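Local coordinates for protein carbohydrate deacetylase (Enterococcus faecalis, PDB 2I5I) that probably removes acetyl groups from acetylated carbohydrates, a magnesium-dependent step in oligosaccharide breakdown, and works as a homodimer, at residues A[66-70]-A[130-134]; A[63-67]-A[110-114]. All coordinates share one frame. Residue numbers count along the deposited sequence, not the author numbering.

Contact 1: residues A[66-70]-A[130-134]; sequences TLTLN and HHNVH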
# COMPACT_ATOMS: atom_id res chain seq x y z
N THR A 66 20.23 -24.33 -3.97
CA THR A 66 19.96 -25.66 -4.48
C THR A 66 20.93 -26.12 -5.57
O THR A 66 21.52 -25.34 -6.32
CB THR A 66 18.51 -25.74 -5.05
OG1 THR A 66 18.21 -27.11 -5.37
CG2 THR A 66 18.41 -24.92 -6.31
N LEU A 67 21.07 -27.44 -5.61
CA LEU A 67 21.75 -28.16 -6.65
C LEU A 67 20.87 -29.27 -7.22
O LEU A 67 21.29 -29.98 -8.12
CB LEU A 67 23.04 -28.80 -6.13
CG LEU A 67 24.16 -27.83 -5.77
CD1 LEU A 67 25.35 -28.56 -5.15
CD2 LEU A 67 24.61 -27.03 -6.97
N THR A 68 19.64 -29.42 -6.70
CA THR A 68 18.88 -30.63 -6.98
C THR A 68 17.39 -30.36 -7.19
O THR A 68 16.58 -31.28 -7.16
CB THR A 68 19.01 -31.62 -5.79
OG1 THR A 68 18.44 -31.01 -4.63
CG2 THR A 68 20.45 -31.93 -5.43
N LEU A 69 17.01 -29.10 -7.40
CA LEU A 69 15.59 -28.76 -7.51
C LEU A 69 15.02 -29.43 -8.76
O LEU A 69 15.44 -29.19 -9.89
CB LEU A 69 15.35 -27.27 -7.53
CG LEU A 69 13.93 -26.71 -7.57
CD1 LEU A 69 13.17 -26.98 -6.29
CD2 LEU A 69 13.94 -25.21 -7.84
N ASN A 70 14.04 -30.29 -8.50
CA ASN A 70 13.35 -31.01 -9.55
C ASN A 70 12.79 -30.01 -10.56
O ASN A 70 12.15 -29.04 -10.20
CB ASN A 70 12.27 -31.90 -8.93
CG ASN A 70 11.55 -32.77 -9.93
OD1 ASN A 70 10.32 -32.68 -9.94
ND2 ASN A 70 12.21 -33.60 -10.73
N HIS A 130 18.13 -26.41 -0.14
CA HIS A 130 17.18 -27.41 -0.57
C HIS A 130 17.80 -28.79 -0.46
O HIS A 130 18.95 -28.95 -0.88
CB HIS A 130 16.79 -27.14 -2.02
CG HIS A 130 15.71 -28.01 -2.57
ND1 HIS A 130 14.43 -28.02 -2.08
CD2 HIS A 130 15.72 -28.90 -3.60
CE1 HIS A 130 13.69 -28.88 -2.76
NE2 HIS A 130 14.45 -29.43 -3.69
N HIS A 131 17.07 -29.73 0.13
CA HIS A 131 17.57 -31.09 0.32
C HIS A 131 18.80 -31.12 1.23
O HIS A 131 19.52 -32.13 1.21
CB HIS A 131 17.91 -31.71 -1.03
CG HIS A 131 16.68 -31.99 -1.86
ND1 HIS A 131 16.75 -32.41 -3.17
CD2 HIS A 131 15.36 -31.90 -1.56
CE1 HIS A 131 15.53 -32.57 -3.64
NE2 HIS A 131 14.65 -32.27 -2.69
N ASN A 132 19.01 -30.05 1.98
CA ASN A 132 20.18 -29.93 2.85
C ASN A 132 21.47 -30.33 2.14
O ASN A 132 22.29 -31.03 2.76
CB ASN A 132 20.04 -30.77 4.12
CG ASN A 132 20.90 -30.24 5.25
OD1 ASN A 132 21.15 -29.04 5.35
ND2 ASN A 132 21.36 -31.15 6.10
N VAL A 133 21.65 -29.92 0.89
CA VAL A 133 22.84 -30.32 0.15
C VAL A 133 24.16 -29.72 0.64
O VAL A 133 25.20 -30.34 0.35
CB VAL A 133 22.67 -30.02 -1.37
CG1 VAL A 133 21.61 -30.98 -1.93
CG2 VAL A 133 22.34 -28.57 -1.66
N HIS A 134 24.30 -28.63 1.33
CA HIS A 134 25.36 -27.97 2.06
C HIS A 134 25.77 -28.79 3.28
O HIS A 134 26.80 -28.48 3.88
CB HIS A 134 25.00 -26.56 2.50
CG HIS A 134 24.32 -26.22 3.76
ND1 HIS A 134 22.97 -26.36 3.98
CD2 HIS A 134 24.79 -25.69 4.93
CE1 HIS A 134 22.64 -25.96 5.19
NE2 HIS A 134 23.74 -25.54 5.80
O HOH W 1 19.54 -28.72 -3.57
O HOH W 2 12.90 -30.50 -5.46
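His130 leads the segment and lies nearest in backbone to Thr66, their CA atoms 5.1 Å apart. One face of its imidazole is covered by Leu69, whose CD1 sits 4.1 Å from the ring centroid in a CH-pi contact, while Thr66 OG1 comes within 3.5 Å of His130 CD2. A water bonded to His130 NE2 (2.6 Å) also accepts from Asn70 N (3.3 Å). His130 is a predicted Mg2+ ligand, and the two loops, each following a parallel strand, meet at the C-terminal edge of the sheet, where active sites of such alpha/beta folds lie. A second water donates to His130 O (2.8 Å), accepts from Leu67 N (2.9 Å) and bonds to Thr68 OG1 (2.8 Å), joining the two backbones. His131, exposed, makes a short but poorly angled, weak hydrogen bond from ND1 to Thr68 OG1 (2.6 Å). Past the turn, Val133 packs its CG1 on Thr68 CG2 (3.8 Å), beside Phe97 of helix 94-97.

Contact 2: residues A[63-67]-A[110-114]; sequences VHLTL and WDAQI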
# COMPACT_ATOMS: atom_id res chain seq x y z
N VAL A 63 17.90 -17.16 1.93
CA VAL A 63 18.05 -17.73 0.58
C VAL A 63 18.24 -19.24 0.66
O VAL A 63 19.10 -19.75 1.38
CB VAL A 63 19.18 -17.04 -0.20
CG1 VAL A 63 20.52 -17.12 0.54
CG2 VAL A 63 19.34 -17.63 -1.59
N HIS A 64 17.40 -19.96 -0.09
CA HIS A 64 17.37 -21.39 -0.21
C HIS A 64 18.21 -21.84 -1.41
O HIS A 64 17.75 -21.91 -2.55
CB HIS A 64 15.92 -21.87 -0.39
CG HIS A 64 15.60 -23.20 0.20
ND1 HIS A 64 16.08 -23.63 1.41
CD2 HIS A 64 14.83 -24.22 -0.25
CE1 HIS A 64 15.64 -24.84 1.69
NE2 HIS A 64 14.86 -25.22 0.69
N LEU A 65 19.50 -22.12 -1.17
CA LEU A 65 20.35 -22.56 -2.28
C LEU A 65 19.99 -23.98 -2.71
O LEU A 65 19.49 -24.74 -1.88
CB LEU A 65 21.82 -22.51 -1.87
CG LEU A 65 22.38 -21.16 -1.42
CD1 LEU A 65 23.77 -21.43 -0.83
CD2 LEU A 65 22.45 -20.15 -2.54
N THR A 66 20.23 -24.33 -3.97
CA THR A 66 19.96 -25.66 -4.48
C THR A 66 20.93 -26.12 -5.57
O THR A 66 21.52 -25.34 -6.32
CB THR A 66 18.51 -25.74 -5.05
OG1 THR A 66 18.21 -27.11 -5.37
CG2 THR A 66 18.41 -24.92 -6.31
N LEU A 67 21.07 -27.44 -5.61
CA LEU A 67 21.75 -28.16 -6.65
C LEU A 67 20.87 -29.27 -7.22
O LEU A 67 21.29 -29.98 -8.12
CB LEU A 67 23.04 -28.80 -6.13
CG LEU A 67 24.16 -27.83 -5.77
CD1 LEU A 67 25.35 -28.56 -5.15
CD2 LEU A 67 24.61 -27.03 -6.97
N TRP A 110 26.04 -21.05 -6.71
CA TRP A 110 25.40 -20.56 -5.48
C TRP A 110 25.59 -19.07 -5.32
O TRP A 110 24.71 -18.33 -4.86
CB TRP A 110 25.91 -21.38 -4.29
CG TRP A 110 25.25 -22.73 -4.18
CD1 TRP A 110 24.23 -23.25 -4.93
CD2 TRP A 110 25.57 -23.72 -3.20
NE1 TRP A 110 23.93 -24.52 -4.48
CE2 TRP A 110 24.73 -24.84 -3.42
CE3 TRP A 110 26.51 -23.78 -2.17
CZ2 TRP A 110 24.82 -25.98 -2.62
CZ3 TRP A 110 26.58 -24.92 -1.38
CH2 TRP A 110 25.75 -26.02 -1.60
N ASP A 111 26.77 -18.57 -5.71
CA ASP A 111 27.00 -17.13 -5.68
C ASP A 111 25.96 -16.45 -6.58
O ASP A 111 25.34 -15.44 -6.23
CB ASP A 111 28.42 -16.84 -6.14
CG ASP A 111 28.78 -15.38 -6.29
OD1 ASP A 111 28.93 -14.67 -5.26
OD2 ASP A 111 28.94 -14.92 -7.44
N ALA A 112 25.76 -17.00 -7.76
CA ALA A 112 24.74 -16.52 -8.69
C ALA A 112 23.35 -16.56 -8.06
O ALA A 112 22.53 -15.67 -8.29
CB ALA A 112 24.79 -17.37 -9.94
N GLN A 113 23.06 -17.59 -7.27
CA GLN A 113 21.74 -17.71 -6.65
C GLN A 113 21.53 -16.62 -5.62
O GLN A 113 20.44 -16.12 -5.37
CB GLN A 113 21.55 -19.10 -6.02
CG GLN A 113 21.22 -20.13 -7.10
CD GLN A 113 21.17 -21.55 -6.57
OE1 GLN A 113 20.77 -21.85 -5.43
NE2 GLN A 113 21.56 -22.51 -7.41
N ILE A 114 22.63 -16.22 -4.99
CA ILE A 114 22.51 -15.19 -3.96
C ILE A 114 22.29 -13.86 -4.62
O ILE A 114 21.43 -13.08 -4.19
CB ILE A 114 23.75 -15.17 -3.04
CG1 ILE A 114 23.82 -16.39 -2.14
CG2 ILE A 114 23.81 -13.87 -2.26
CD1 ILE A 114 25.16 -16.59 -1.45
O HOH W 3 17.95 -21.60 -5.24
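Polar contacts gather around Gln113, whose side-chain amide reads the backbone of Thr66 from both ends: Thr66 N donates to Gln113 OE1 (2.9 Å), and Gln113 NE2 returns a nearly straight bond to Thr66 O (3.0 Å). That carbonyl also accepts a weak bond from Trp110 NE1 (3.1 Å), so two helix side chains converge on the point where strand 60-65 has just ended. Glu109 provides a further partner for Gln113 NE2. A water donates to both His64 O (2.7 Å) and Gln113 OE1 (2.8 Å), extending the link back into the strand.

Apolar packing centres on Leu65. Leu65 CB lies 3.9 Å from the centroid of the five-membered ring of Trp110, almost on the ring normal, a CH-pi contact, and Leu65 CD2 reaches Ile114 CG1 at 4.0 Å. Leu67 CD1 meets Trp110 CZ2 (3.7 Å), and Val63 CG1 lies 4.3 Å from Ile114 CG1.

The CA-to-CB bonds of Val63 and Leu65 point toward the helix and that of His64 away. The axes of residues 63-65 and 110-114 approach to 9.0 Å and run at 155°, close to antiparallel, the arrangement of a beta-alpha-beta crossover, here between neighbouring parallel strands 60-65 and 127-129.

Overall arrangement
Both contacts start from the end of strand 60-65 and the loop after it, sharing Thr66 and Leu67; the centres of contacts 1 and 2 lie about 9 Å apart. Along the chain, helix 94-97 and then helix 103-117 of contact 2 follow, before strand 127-129 and the loop of contact 1. The two touch: His130 N lies 2.8 Å from Leu65 O, a probable hydrogen bond, and Val133 CG2 packs on Trp110 CZ2 at 3.7 Å. Helix 103-117 packs against one side of strand 60-65, whereas contact 1 lies at the C-terminal ends of strands 60-65 and 127-129. There His64 (ND1 hydrogen-bonded to Asp128), His130 and Asp13 face a vacant point consistent with an empty metal site.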